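Local structure of putative exported protein (Bordetella pertussis Tohama I, 2PFY) at residues W4-E9 / V60-V65; E50-V55 / F210-K215; K97-L102 / Q293-A298; Y126-V131 / V176-L181; V196-D201 / S261-P266. The protein binds pyroglutamic acid as the extracytoplasmic solute receptor of a tripartite ATP-independent periplasmic (TRAP) transport system, to whose membrane part it probably delivers the ligand. All blocks are in the same frame, centred on the assembly; numbering follows the deposited sequence.

Contact 1: W4-E9 / V60-V65; sequences WTMTAE and VQIGEV
Gln-61 lies against Trp-4 so that its CB sits over the centre of the indole's five-membered ring, 3.6 Å from the centroid, a CH-pi contact. CG lies beside the backbone N (chi1 -65°) and the chain bends at chi2; the amide plane is nearly parallel to the indole, and OE1 takes the N-H of Thr-5 at 2.7 Å. A long polar side chain suits this spot, standing in for a backbone acceptor before the regular pairing starts. Thr-7 N then bonds to Ile-62 O at 3.2 Å, and Glu-64 N to Thr-7 O at 2.7 Å. At Gly-63 the absence of a side chain makes room for Thr-7 CG2, 3.6 Å from Gly-63 CA. Past the end of strand 2-7, Glu-64 OE1 accepts the N-H of Glu-9 at 2.8 Å. Farther out, Ser-209 holds Glu-64 OE2, while Arg-48, a residue of the ligand pocket, forms a salt bridge with Glu-9. These are neighbouring parallel strands of a periplasmic-binding-protein domain, their C-terminal ends leading toward the pyroglutamic acid site.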
# COMPACT_ATOMS: atom_id res chain seq x y z
N TRP A 4 -22.34 -3.95 8.58
CA TRP A 4 -21.54 -3.66 7.38
C TRP A 4 -20.61 -4.84 7.18
O TRP A 4 -20.07 -5.38 8.17
CB TRP A 4 -20.50 -2.65 7.79
CG TRP A 4 -20.50 -1.29 7.41
CD1 TRP A 4 -19.37 -0.46 7.41
CD2 TRP A 4 -21.56 -0.50 7.07
NE1 TRP A 4 -19.70 0.78 7.02
CE2 TRP A 4 -21.06 0.79 6.82
CE3 TRP A 4 -22.91 -0.73 6.91
CZ2 TRP A 4 -21.85 1.81 6.43
CZ3 TRP A 4 -23.65 0.25 6.53
CH2 TRP A 4 -23.14 1.52 6.29
N THR A 5 -20.28 -5.14 5.93
CA THR A 5 -19.19 -6.07 5.65
C THR A 5 -18.03 -5.29 5.08
O THR A 5 -18.20 -4.40 4.24
CB THR A 5 -19.62 -7.17 4.64
OG1 THR A 5 -20.71 -7.92 5.22
CG2 THR A 5 -18.43 -8.15 4.35
N MSE A 6 -16.84 -5.60 5.57
CA MSE A 6 -15.65 -4.95 5.12
C MSE A 6 -14.71 -5.96 4.45
O MSE A 6 -14.56 -7.09 4.92
CB MSE A 6 -14.93 -4.29 6.31
CG MSE A 6 -13.62 -3.57 5.95
SE MSE A 6 -12.98 -2.53 7.51
CE MSE A 6 -14.32 -1.29 7.85
N THR A 7 -14.06 -5.52 3.38
CA THR A 7 -12.98 -6.33 2.80
C THR A 7 -11.66 -5.73 3.26
O THR A 7 -11.50 -4.50 3.31
CB THR A 7 -13.08 -6.42 1.24
OG1 THR A 7 -11.98 -7.21 0.73
CG2 THR A 7 -13.00 -5.00 0.60
N ALA A 8 -10.70 -6.59 3.59
CA ALA A 8 -9.31 -6.19 3.84
C ALA A 8 -8.42 -7.04 2.97
O ALA A 8 -8.67 -8.25 2.75
CB ALA A 8 -8.95 -6.36 5.32
N GLU A 9 -7.37 -6.41 2.47
CA GLU A 9 -6.49 -6.99 1.45
C GLU A 9 -5.59 -8.16 1.94
O GLU A 9 -5.41 -9.18 1.27
CB GLU A 9 -5.60 -5.85 0.99
CG GLU A 9 -5.39 -5.76 -0.43
CD GLU A 9 -4.45 -4.65 -0.77
OE1 GLU A 9 -4.78 -3.84 -1.63
OE2 GLU A 9 -3.37 -4.60 -0.17
N VAL A 60 -19.56 -4.56 -0.76
CA VAL A 60 -19.27 -4.28 0.62
C VAL A 60 -19.60 -2.81 0.84
O VAL A 60 -19.63 -2.02 -0.11
CB VAL A 60 -17.74 -4.54 0.94
CG1 VAL A 60 -17.41 -6.03 0.75
CG2 VAL A 60 -16.83 -3.72 0.04
N GLN A 61 -19.79 -2.45 2.10
CA GLN A 61 -20.01 -1.05 2.47
C GLN A 61 -18.73 -0.30 2.70
O GLN A 61 -18.70 0.95 2.65
CB GLN A 61 -20.90 -0.95 3.71
CG GLN A 61 -22.30 -1.45 3.49
CD GLN A 61 -22.40 -2.95 3.74
OE1 GLN A 61 -21.42 -3.58 4.03
NE2 GLN A 61 -23.62 -3.53 3.59
N ILE A 62 -17.63 -1.05 2.93
CA ILE A 62 -16.38 -0.43 3.29
C ILE A 62 -15.25 -1.41 2.96
O ILE A 62 -15.44 -2.67 2.98
CB ILE A 62 -16.43 -0.02 4.80
CG1 ILE A 62 -15.26 0.90 5.19
CG2 ILE A 62 -16.60 -1.31 5.73
CD1 ILE A 62 -15.38 1.52 6.63
N GLY A 63 -14.08 -0.89 2.64
CA GLY A 63 -12.99 -1.81 2.33
C GLY A 63 -11.63 -1.16 2.45
O GLY A 63 -11.50 0.05 2.34
N GLU A 64 -10.63 -2.01 2.68
CA GLU A 64 -9.26 -1.59 2.72
C GLU A 64 -8.55 -1.99 1.42
O GLU A 64 -8.76 -3.10 0.88
CB GLU A 64 -8.57 -2.17 3.98
CG GLU A 64 -7.10 -1.75 4.12
CD GLU A 64 -6.17 -2.64 3.30
OE1 GLU A 64 -6.43 -3.89 3.27
OE2 GLU A 64 -5.22 -2.11 2.68
N VAL A 65 -7.74 -1.07 0.89
CA VAL A 65 -6.99 -1.33 -0.36
C VAL A 65 -5.77 -0.41 -0.45
O VAL A 65 -5.73 0.69 0.12
CB VAL A 65 -7.92 -1.23 -1.65
CG1 VAL A 65 -8.41 0.20 -1.88
CG2 VAL A 65 -7.25 -1.79 -2.93
O HOH W 1 -23.10 -6.73 4.54
O HOH W 2 -9.52 -5.66 0.42
O HOH W 3 -2.73 -2.28 1.02

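Contact 2: E50-V55 / F210-K215; sequences EVKRGV and FVIANK
Val-55 makes the close part of this contact, where helix 51-57 rests on strand 208-214. Its CG1, anti to the backbone N (chi1 170°), reaches the strand backbone itself, 3.3 Å from Asn-214 N and 3.5 Å from Ala-213 C. A short branched side chain suits the position because it lets the helix come near the strand. CG2 meets Ile-212 CG1 less closely, at 4.3 Å. Toward the start of the helix the fit slackens: Ile-212 CD1 comes to 4.2 Å from Lys-52 CA, and the lysine chain leads away to the more exposed side, where its NZ hydrogen-bonds to Gln-110 OE1. The single hydrogen bond between the segments runs from Asn-214 ND2 to Val-55 O, 2.9 Å long and fairly straight at 163°, with the donor in the carbonyl plane. Asn-214 OD1 meanwhile caps helix 215-220, Asn-214 being its N-cap, by accepting from Ala-217 N. One amide thus serves two helices, its donor end tying down a carbonyl of the first and its acceptor end the start of the second.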
# COMPACT_ATOMS: atom_id res chain seq x y z
N GLU A 50 -10.32 -5.13 -7.46
CA GLU A 50 -11.82 -5.15 -7.37
C GLU A 50 -12.40 -4.32 -6.23
O GLU A 50 -13.64 -4.10 -6.18
CB GLU A 50 -12.34 -6.59 -7.17
CG GLU A 50 -11.90 -7.59 -8.27
CD GLU A 50 -12.17 -9.04 -7.91
OE1 GLU A 50 -12.25 -9.40 -6.72
OE2 GLU A 50 -12.27 -9.85 -8.84
N VAL A 51 -11.56 -3.93 -5.27
CA VAL A 51 -12.06 -3.27 -4.08
C VAL A 51 -12.85 -1.99 -4.37
O VAL A 51 -13.95 -1.84 -3.88
CB VAL A 51 -10.94 -2.98 -3.06
CG1 VAL A 51 -11.52 -2.13 -1.84
CG2 VAL A 51 -10.35 -4.34 -2.54
N LYS A 52 -12.29 -1.06 -5.15
CA LYS A 52 -12.98 0.24 -5.31
C LYS A 52 -14.36 0.07 -5.89
O LYS A 52 -15.35 0.62 -5.39
CB LYS A 52 -12.17 1.22 -6.16
CG LYS A 52 -12.77 2.63 -6.11
CD LYS A 52 -12.36 3.45 -7.32
CE LYS A 52 -13.10 2.98 -8.52
NZ LYS A 52 -13.20 4.12 -9.49
N ARG A 53 -14.43 -0.73 -6.94
CA ARG A 53 -15.69 -0.99 -7.63
C ARG A 53 -16.64 -1.75 -6.73
O ARG A 53 -17.82 -1.45 -6.71
CB ARG A 53 -15.41 -1.74 -8.95
CG ARG A 53 -16.61 -1.98 -9.83
CD ARG A 53 -17.02 -0.68 -10.49
NE ARG A 53 -17.93 -0.93 -11.60
CZ ARG A 53 -18.97 -0.17 -11.89
NH1 ARG A 53 -19.26 0.87 -11.11
NH2 ARG A 53 -19.76 -0.48 -12.92
N GLY A 54 -16.14 -2.71 -5.93
CA GLY A 54 -16.98 -3.42 -4.98
C GLY A 54 -17.58 -2.49 -3.91
O GLY A 54 -18.76 -2.64 -3.50
N VAL A 55 -16.78 -1.52 -3.46
CA VAL A 55 -17.30 -0.54 -2.50
C VAL A 55 -18.35 0.35 -3.19
O VAL A 55 -19.43 0.58 -2.63
CB VAL A 55 -16.18 0.31 -1.88
CG1 VAL A 55 -16.74 1.52 -1.05
CG2 VAL A 55 -15.17 -0.59 -1.01
N PHE A 210 -5.54 2.56 2.17
CA PHE A 210 -6.66 3.29 2.82
C PHE A 210 -7.94 2.51 2.97
O PHE A 210 -8.12 1.44 2.35
CB PHE A 210 -6.90 4.74 2.26
CG PHE A 210 -7.30 4.84 0.79
CD1 PHE A 210 -7.33 6.09 0.17
CD2 PHE A 210 -7.59 3.69 -0.00
CE1 PHE A 210 -7.67 6.25 -1.21
CE2 PHE A 210 -7.93 3.83 -1.36
CZ PHE A 210 -7.96 5.13 -1.98
N VAL A 211 -8.82 3.04 3.81
CA VAL A 211 -10.10 2.44 4.10
C VAL A 211 -11.14 3.41 3.55
O VAL A 211 -11.15 4.60 3.90
CB VAL A 211 -10.28 2.18 5.60
CG1 VAL A 211 -11.78 1.83 5.95
CG2 VAL A 211 -9.35 1.02 6.03
N ILE A 212 -11.96 2.91 2.64
CA ILE A 212 -12.86 3.77 1.88
C ILE A 212 -14.28 3.19 2.05
O ILE A 212 -14.45 1.97 2.06
CB ILE A 212 -12.45 3.86 0.36
CG1 ILE A 212 -12.23 2.47 -0.26
CG2 ILE A 212 -11.18 4.73 0.15
CD1 ILE A 212 -12.11 2.42 -1.80
N ALA A 213 -15.29 4.06 2.17
CA ALA A 213 -16.67 3.61 2.39
C ALA A 213 -17.62 4.03 1.27
O ALA A 213 -17.39 5.02 0.58
CB ALA A 213 -17.20 4.06 3.79
N ASN A 214 -18.66 3.23 1.06
CA ASN A 214 -19.75 3.58 0.11
C ASN A 214 -20.44 4.82 0.68
O ASN A 214 -20.94 4.77 1.79
CB ASN A 214 -20.72 2.42 -0.04
CG ASN A 214 -21.87 2.73 -1.01
OD1 ASN A 214 -22.89 3.33 -0.64
ND2 ASN A 214 -21.70 2.32 -2.27
N LYS A 215 -20.45 5.92 -0.08
CA LYS A 215 -21.00 7.21 0.41
C LYS A 215 -22.48 7.13 0.79
O LYS A 215 -22.84 7.56 1.86
CB LYS A 215 -20.74 8.35 -0.59
CG LYS A 215 -21.05 9.74 -0.04
CD LYS A 215 -20.78 10.76 -1.14
CE LYS A 215 -21.15 12.15 -0.73
NZ LYS A 215 -20.78 13.06 -1.86

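Contact 3: K97-L102 / Q293-A298; sequences KATRPL and QQLLDA
This is a partly buried apolar helix-helix contact, joining helix 89-108 to the C-terminal helix 290-300. The two segments run roughly antiparallel, 150° between their directions, with axes 8.9 Å apart at the closest. Leu-295 carries most of the packing: its side chain enters between Ala-98, Thr-99 and Leu-102. Leu-102 CD1 lies against Leu-295 CB at 3.6 Å, the two leucines meeting at a slant. CG of Leu-295 is anti to its backbone N (chi1 -172°), which sets it over toward helix 89-108; of its methyls, CD2 lies 3.8 Å from Thr-99 OG1. That hydroxyl is already bonded to Leu-95 O within its own helix, so it can face a methyl without losing a polar partner. Small residues let the backbones approach at Ala-98, whose CB touches Ala-298 CB at 3.8 Å. Ile-79 of a nearby loop packs on both Thr-99 and Leu-295, while on another side of the C-terminal helix Leu-296 rests on Trp-284 and Ser-285 of helix 267-287.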
# COMPACT_ATOMS: atom_id res chain seq x y z
N LYS A 97 -0.02 14.09 3.93
CA LYS A 97 -0.77 15.27 4.35
C LYS A 97 -1.17 16.15 3.13
O LYS A 97 -2.29 16.65 3.07
CB LYS A 97 0.07 16.04 5.37
CG LYS A 97 -0.57 16.19 6.76
CD LYS A 97 0.08 17.39 7.52
CE LYS A 97 -0.91 18.57 7.72
NZ LYS A 97 -0.30 19.89 7.37
N ALA A 98 -0.28 16.28 2.15
CA ALA A 98 -0.55 16.95 0.86
C ALA A 98 -1.44 16.15 -0.11
O ALA A 98 -2.15 16.73 -0.95
CB ALA A 98 0.77 17.28 0.13
N THR A 99 -1.37 14.82 -0.02
CA THR A 99 -2.09 13.94 -0.95
C THR A 99 -3.54 13.72 -0.52
O THR A 99 -4.48 13.78 -1.36
CB THR A 99 -1.37 12.58 -1.08
OG1 THR A 99 -0.03 12.79 -1.53
CG2 THR A 99 -2.06 11.67 -2.06
N ARG A 100 -3.72 13.47 0.78
CA ARG A 100 -5.00 13.07 1.35
C ARG A 100 -6.23 13.91 0.92
O ARG A 100 -7.21 13.34 0.46
CB ARG A 100 -4.91 13.03 2.87
CG ARG A 100 -6.01 12.18 3.48
CD ARG A 100 -6.09 12.32 4.97
NE ARG A 100 -7.33 11.68 5.42
CZ ARG A 100 -7.53 11.25 6.65
NH1 ARG A 100 -6.59 11.43 7.56
NH2 ARG A 100 -8.67 10.66 6.98
N PRO A 101 -6.18 15.27 1.11
CA PRO A 101 -7.41 16.00 0.78
C PRO A 101 -7.80 15.90 -0.70
O PRO A 101 -8.99 15.84 -1.01
CB PRO A 101 -7.12 17.46 1.21
CG PRO A 101 -5.68 17.54 1.41
CD PRO A 101 -5.13 16.16 1.65
N LEU A 102 -6.80 15.87 -1.58
CA LEU A 102 -7.04 15.64 -3.01
C LEU A 102 -7.69 14.29 -3.31
O LEU A 102 -8.62 14.20 -4.14
CB LEU A 102 -5.73 15.79 -3.80
CG LEU A 102 -5.23 17.23 -3.94
CD1 LEU A 102 -3.80 17.24 -4.48
CD2 LEU A 102 -6.17 18.03 -4.85
N GLN A 293 0.55 19.34 -9.73
CA GLN A 293 1.49 20.40 -9.36
C GLN A 293 1.21 21.04 -8.01
O GLN A 293 2.14 21.31 -7.25
CB GLN A 293 1.61 21.47 -10.46
CG GLN A 293 2.44 21.06 -11.68
CD GLN A 293 3.93 20.79 -11.38
OE1 GLN A 293 4.49 21.31 -10.41
NE2 GLN A 293 4.55 19.97 -12.21
N GLN A 294 -0.06 21.26 -7.67
CA GLN A 294 -0.36 21.81 -6.34
C GLN A 294 -0.07 20.82 -5.20
O GLN A 294 0.21 21.23 -4.08
CB GLN A 294 -1.76 22.48 -6.21
CG GLN A 294 -2.97 21.81 -6.86
CD GLN A 294 -4.26 22.68 -6.76
OE1 GLN A 294 -4.78 22.92 -5.67
NE2 GLN A 294 -4.76 23.13 -7.92
N LEU A 295 -0.13 19.52 -5.51
CA LEU A 295 0.24 18.47 -4.55
C LEU A 295 1.76 18.52 -4.30
O LEU A 295 2.21 18.64 -3.16
CB LEU A 295 -0.23 17.09 -5.04
CG LEU A 295 -0.15 15.83 -4.16
CD1 LEU A 295 -0.77 14.64 -4.87
CD2 LEU A 295 1.29 15.51 -3.76
N LEU A 296 2.53 18.43 -5.38
CA LEU A 296 3.98 18.51 -5.31
C LEU A 296 4.49 19.80 -4.65
O LEU A 296 5.39 19.75 -3.80
CB LEU A 296 4.59 18.32 -6.69
CG LEU A 296 5.38 17.06 -7.07
CD1 LEU A 296 4.95 15.78 -6.32
CD2 LEU A 296 5.39 16.86 -8.58
N ASP A 297 3.92 20.95 -5.03
CA ASP A 297 4.20 22.22 -4.34
C ASP A 297 3.93 22.15 -2.84
O ASP A 297 4.79 22.55 -2.04
CB ASP A 297 3.39 23.39 -4.95
CG ASP A 297 3.76 23.69 -6.40
OD1 ASP A 297 4.91 23.37 -6.80
OD2 ASP A 297 2.90 24.24 -7.14
N ALA A 298 2.76 21.65 -2.47
CA ALA A 298 2.40 21.46 -1.06
C ALA A 298 3.40 20.56 -0.32
O ALA A 298 3.80 20.88 0.81
CB ALA A 298 0.98 20.92 -0.92

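Contact 4: Y126-V131 / V176-L181; sequences YTKKPV and VIDAML
Tyr-126 and Met-180, deposited as selenomethionine, form an antiparallel hydrogen-bonded pair, with Tyr-126 N to Met-180 O at 2.8 Å and Met-180 N to Tyr-126 O at 3.0 Å. Their side chains share one face of the sheet. Met-180 CG stands between its backbone N and carbonyl carbon (chi1 61°), and the extended chain beyond it carries CE over the centre of the Tyr-126 ring, 3.9 Å from the centroid. This is a CH-pi contact, with the selenium more oblique and farther off in a Met-aromatic contact. A long, unbranched side chain suits the place because it can lie across the phenol. The ring is also fixed at its far end, where OH hydrogen-bonds to the backbone O of Ser-183, which belongs to the ligand pocket, and it meets Tyr-199 edge-to-face. At the exposed end Lys-128 spans the gap, its CD 3.3 Å from Asp-178 O; its NZ forms a salt bridge with Asp-178 OD1 at 3.3 Å, the hydrogen bond within it being weak. One water joins Lys-128 N to Asp-178 O, continuing the pairing past the direct bonds. The chemistry therefore grades from a buried aromatic core to a hydrated ionic edge, where Lys-128 NZ is held by both Asp-178 and a water that also bonds to Ile-177 O.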
# COMPACT_ATOMS: atom_id res chain seq x y z
N TYR A 126 13.67 -8.18 -3.04
CA TYR A 126 13.94 -9.56 -2.65
C TYR A 126 14.38 -10.33 -3.87
O TYR A 126 13.74 -10.26 -4.92
CB TYR A 126 12.68 -10.27 -2.12
CG TYR A 126 12.08 -9.72 -0.83
CD1 TYR A 126 12.17 -10.45 0.35
CD2 TYR A 126 11.38 -8.51 -0.82
CE1 TYR A 126 11.56 -10.01 1.54
CE2 TYR A 126 10.79 -8.02 0.38
CZ TYR A 126 10.88 -8.78 1.55
OH TYR A 126 10.30 -8.31 2.71
N THR A 127 15.44 -11.11 -3.74
CA THR A 127 15.99 -11.82 -4.90
C THR A 127 16.47 -13.21 -4.49
O THR A 127 16.59 -13.51 -3.29
CB THR A 127 17.21 -11.05 -5.53
OG1 THR A 127 18.30 -11.04 -4.60
CG2 THR A 127 16.84 -9.61 -5.84
N LYS A 128 16.73 -14.05 -5.50
CA LYS A 128 17.24 -15.39 -5.26
C LYS A 128 18.75 -15.47 -5.41
O LYS A 128 19.33 -16.48 -5.01
CB LYS A 128 16.58 -16.42 -6.17
CG LYS A 128 15.08 -16.50 -5.99
CD LYS A 128 14.43 -17.10 -7.20
CE LYS A 128 14.06 -18.51 -6.95
NZ LYS A 128 13.34 -18.98 -8.16
N LYS A 129 19.35 -14.40 -5.96
CA LYS A 129 20.80 -14.30 -6.20
C LYS A 129 21.26 -12.92 -5.79
O LYS A 129 20.45 -12.01 -5.77
CB LYS A 129 21.13 -14.50 -7.69
CG LYS A 129 21.02 -15.93 -8.17
CD LYS A 129 22.12 -16.28 -9.21
CE LYS A 129 23.49 -16.52 -8.53
NZ LYS A 129 24.49 -17.08 -9.47
N PRO A 130 22.55 -12.74 -5.50
CA PRO A 130 23.01 -11.39 -5.22
C PRO A 130 22.73 -10.40 -6.36
O PRO A 130 22.82 -10.76 -7.54
CB PRO A 130 24.53 -11.56 -5.03
CG PRO A 130 24.72 -12.97 -4.59
CD PRO A 130 23.65 -13.73 -5.40
N VAL A 131 22.41 -9.17 -6.00
CA VAL A 131 22.19 -8.10 -6.95
C VAL A 131 22.95 -6.86 -6.48
O VAL A 131 22.88 -6.50 -5.31
CB VAL A 131 20.67 -7.79 -7.11
CG1 VAL A 131 20.45 -6.52 -7.94
CG2 VAL A 131 19.94 -8.97 -7.76
N VAL A 176 6.82 -18.31 -11.86
CA VAL A 176 6.21 -17.21 -12.55
C VAL A 176 6.97 -15.95 -12.24
O VAL A 176 7.08 -15.07 -13.08
CB VAL A 176 4.68 -17.06 -12.19
CG1 VAL A 176 4.14 -15.66 -12.57
CG2 VAL A 176 3.87 -18.18 -12.89
N ILE A 177 7.52 -15.86 -11.03
CA ILE A 177 8.34 -14.71 -10.68
C ILE A 177 9.62 -15.19 -10.01
O ILE A 177 9.64 -16.24 -9.38
CB ILE A 177 7.58 -13.67 -9.79
CG1 ILE A 177 7.07 -14.32 -8.49
CG2 ILE A 177 6.46 -12.95 -10.62
CD1 ILE A 177 6.46 -13.32 -7.44
N ASP A 178 10.68 -14.40 -10.11
CA ASP A 178 11.96 -14.78 -9.51
C ASP A 178 12.51 -13.73 -8.55
O ASP A 178 13.49 -14.00 -7.85
CB ASP A 178 13.00 -15.02 -10.61
CG ASP A 178 12.71 -16.26 -11.44
OD1 ASP A 178 12.72 -17.39 -10.93
OD2 ASP A 178 12.48 -16.10 -12.65
N ALA A 179 11.89 -12.54 -8.52
CA ALA A 179 12.31 -11.42 -7.67
C ALA A 179 11.11 -10.49 -7.39
O ALA A 179 10.12 -10.48 -8.13
CB ALA A 179 13.45 -10.60 -8.35
N MSE A 180 11.18 -9.69 -6.33
CA MSE A 180 10.05 -8.78 -6.09
C MSE A 180 10.49 -7.56 -5.32
O MSE A 180 11.65 -7.47 -4.83
CB MSE A 180 8.92 -9.54 -5.37
CG MSE A 180 9.32 -10.08 -4.03
SE MSE A 180 7.75 -10.64 -3.07
CE MSE A 180 8.65 -11.26 -1.33
N LEU A 181 9.56 -6.62 -5.20
CA LEU A 181 9.78 -5.41 -4.45
C LEU A 181 8.58 -5.28 -3.55
O LEU A 181 7.43 -5.29 -4.03
CB LEU A 181 9.88 -4.19 -5.37
CG LEU A 181 9.92 -2.83 -4.64
CD1 LEU A 181 11.04 -1.89 -5.13
CD2 LEU A 181 8.56 -2.12 -4.77
O HOH W 4 16.13 -13.39 -7.96
O HOH W 5 10.84 -18.74 -8.80

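Contact 5: V196-D201 / S261-P266; sequences VKYYYD and SVEPLP
Two neighbouring parallel strands at the border of a mixed four-stranded sheet meet here, 198-201 inside and 261-264 outermost within the chain. Their ladder consists of four backbone bonds of 2.8 Å: Ser-261 N to Lys-197 O, Tyr-199 N to Ser-261 O, Glu-263 N to Tyr-199 O, and Asp-201 N to Glu-263 O. Where the ladder begins, the strand's other edge is bulged: Lys-197 and Tyr-198 both face Thr-127 of strand 124-127, a classic beta bulge. Tyr-198, Tyr-200, Ser-261 and Glu-263 share one face. There Glu-263 lies alongside Tyr-200, pointing the same way, with OE1 3.6 Å from ring atom CE1; a water links that carboxylate oxygen to Tyr-200 OH. Pro-266 crosses the same ring at about a right angle, CD 3.8 Å from Tyr-200 CD1. On the other face Val-262 CG1 meets the edge of the Tyr-199 ring, 4.0 Å from CD2, beside Leu-255 of helix 223-257. Tyrosine suits position 200: its ring packs on Pro-266 while its OH binds Val-131 N and water, leaving the Glu-263 carboxylate held beside the phenol through solvent rather than directly.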
# COMPACT_ATOMS: atom_id res chain seq x y z
N VAL A 196 12.83 -16.77 -1.22
CA VAL A 196 13.90 -15.88 -1.67
C VAL A 196 15.02 -15.88 -0.65
O VAL A 196 14.82 -16.35 0.47
CB VAL A 196 13.44 -14.41 -1.90
CG1 VAL A 196 13.00 -14.22 -3.34
CG2 VAL A 196 12.35 -13.96 -0.84
N LYS A 197 16.19 -15.36 -1.04
CA LYS A 197 17.36 -15.40 -0.15
C LYS A 197 17.96 -14.07 0.26
O LYS A 197 18.56 -13.97 1.32
CB LYS A 197 18.47 -16.27 -0.77
CG LYS A 197 18.43 -17.71 -0.30
CD LYS A 197 17.18 -18.45 -0.83
CE LYS A 197 16.54 -19.33 0.27
NZ LYS A 197 15.13 -19.73 -0.02
N TYR A 198 17.85 -13.07 -0.61
CA TYR A 198 18.46 -11.75 -0.35
C TYR A 198 17.40 -10.68 -0.23
O TYR A 198 16.51 -10.63 -1.05
CB TYR A 198 19.42 -11.37 -1.50
CG TYR A 198 20.55 -12.35 -1.61
CD1 TYR A 198 21.74 -12.15 -0.91
CD2 TYR A 198 20.40 -13.52 -2.33
CE1 TYR A 198 22.78 -13.09 -0.98
CE2 TYR A 198 21.45 -14.47 -2.41
CZ TYR A 198 22.61 -14.25 -1.73
OH TYR A 198 23.64 -15.20 -1.83
N TYR A 199 17.53 -9.82 0.78
CA TYR A 199 16.66 -8.65 0.91
C TYR A 199 17.56 -7.42 0.93
O TYR A 199 18.54 -7.38 1.68
CB TYR A 199 15.82 -8.74 2.22
CG TYR A 199 15.10 -7.47 2.53
CD1 TYR A 199 13.91 -7.15 1.87
CD2 TYR A 199 15.61 -6.55 3.48
CE1 TYR A 199 13.23 -5.96 2.15
CE2 TYR A 199 14.94 -5.35 3.74
CZ TYR A 199 13.75 -5.08 3.07
OH TYR A 199 13.07 -3.89 3.31
N TYR A 200 17.25 -6.43 0.10
CA TYR A 200 18.00 -5.19 0.05
C TYR A 200 17.07 -4.10 0.56
O TYR A 200 15.96 -3.94 0.02
CB TYR A 200 18.49 -4.87 -1.41
CG TYR A 200 19.43 -5.97 -1.93
CD1 TYR A 200 20.80 -5.93 -1.64
CD2 TYR A 200 18.92 -7.08 -2.61
CE1 TYR A 200 21.63 -6.97 -2.04
CE2 TYR A 200 19.73 -8.10 -3.01
CZ TYR A 200 21.09 -8.04 -2.74
OH TYR A 200 21.90 -9.07 -3.14
N ASP A 201 17.53 -3.37 1.58
CA ASP A 201 16.75 -2.34 2.28
C ASP A 201 16.74 -1.08 1.40
O ASP A 201 17.40 -0.08 1.70
CB ASP A 201 17.40 -2.10 3.67
CG ASP A 201 16.57 -1.14 4.57
OD1 ASP A 201 15.51 -0.65 4.15
OD2 ASP A 201 16.99 -0.89 5.74
N SER A 261 19.74 -13.12 3.77
CA SER A 261 20.76 -12.12 3.84
C SER A 261 20.04 -10.78 3.81
O SER A 261 19.26 -10.52 2.91
CB SER A 261 21.75 -12.30 2.68
OG SER A 261 22.57 -11.15 2.58
N VAL A 262 20.25 -9.95 4.81
CA VAL A 262 19.67 -8.60 4.79
C VAL A 262 20.79 -7.62 4.56
O VAL A 262 21.75 -7.58 5.33
CB VAL A 262 18.86 -8.26 6.09
CG1 VAL A 262 18.56 -6.75 6.17
CG2 VAL A 262 17.57 -9.07 6.10
N GLU A 263 20.67 -6.83 3.49
CA GLU A 263 21.71 -5.89 3.10
C GLU A 263 21.24 -4.46 2.85
O GLU A 263 20.07 -4.25 2.50
CB GLU A 263 22.45 -6.45 1.88
CG GLU A 263 23.46 -7.52 2.31
CD GLU A 263 24.20 -8.11 1.18
OE1 GLU A 263 23.59 -8.83 0.38
OE2 GLU A 263 25.41 -7.85 1.07
N PRO A 264 22.14 -3.48 3.04
CA PRO A 264 21.74 -2.14 2.64
C PRO A 264 21.65 -2.07 1.12
O PRO A 264 22.00 -3.02 0.42
CB PRO A 264 22.90 -1.24 3.14
CG PRO A 264 23.80 -2.11 3.92
CD PRO A 264 23.51 -3.53 3.58
N LEU A 265 21.18 -0.95 0.62
CA LEU A 265 21.00 -0.77 -0.80
C LEU A 265 22.40 -0.57 -1.42
O LEU A 265 23.15 0.32 -0.99
CB LEU A 265 20.11 0.46 -1.04
CG LEU A 265 19.78 0.78 -2.51
CD1 LEU A 265 19.11 -0.42 -3.16
CD2 LEU A 265 18.93 2.02 -2.64
N PRO A 266 22.77 -1.39 -2.42
CA PRO A 266 24.08 -1.21 -3.09
C PRO A 266 24.18 0.12 -3.88
O PRO A 266 23.17 0.60 -4.41
CB PRO A 266 24.15 -2.41 -4.06
CG PRO A 266 23.14 -3.38 -3.59
CD PRO A 266 22.03 -2.56 -2.96
O HOH W 6 20.96 -9.29 0.83
O HOH W 7 24.33 -9.19 -2.07

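In the fold
The five contacts fall into two groups and a separate helix pair. Contacts 1 and 2 have centres 7 Å apart and share the five-stranded sheet, in which strands 62-66 and 208-214 are neighbours; their segments alternate along the chain. Contacts 4 and 5, centres 10 Å apart, belong to the four-stranded sheet through adjacent strands 124-127 and 198-201, and follow one another in sequence. The groups lie on opposite sides of the chain's centre, contacts 1 and 4 about 31 Å apart between centres. Contact 3, its centre about 22 Å from that of contact 2, brings the C-terminal helix back to helix 89-108. The two sheets on opposite sides are consistent with the two-lobed periplasmic-binding-protein fold, the ligand held between lobes.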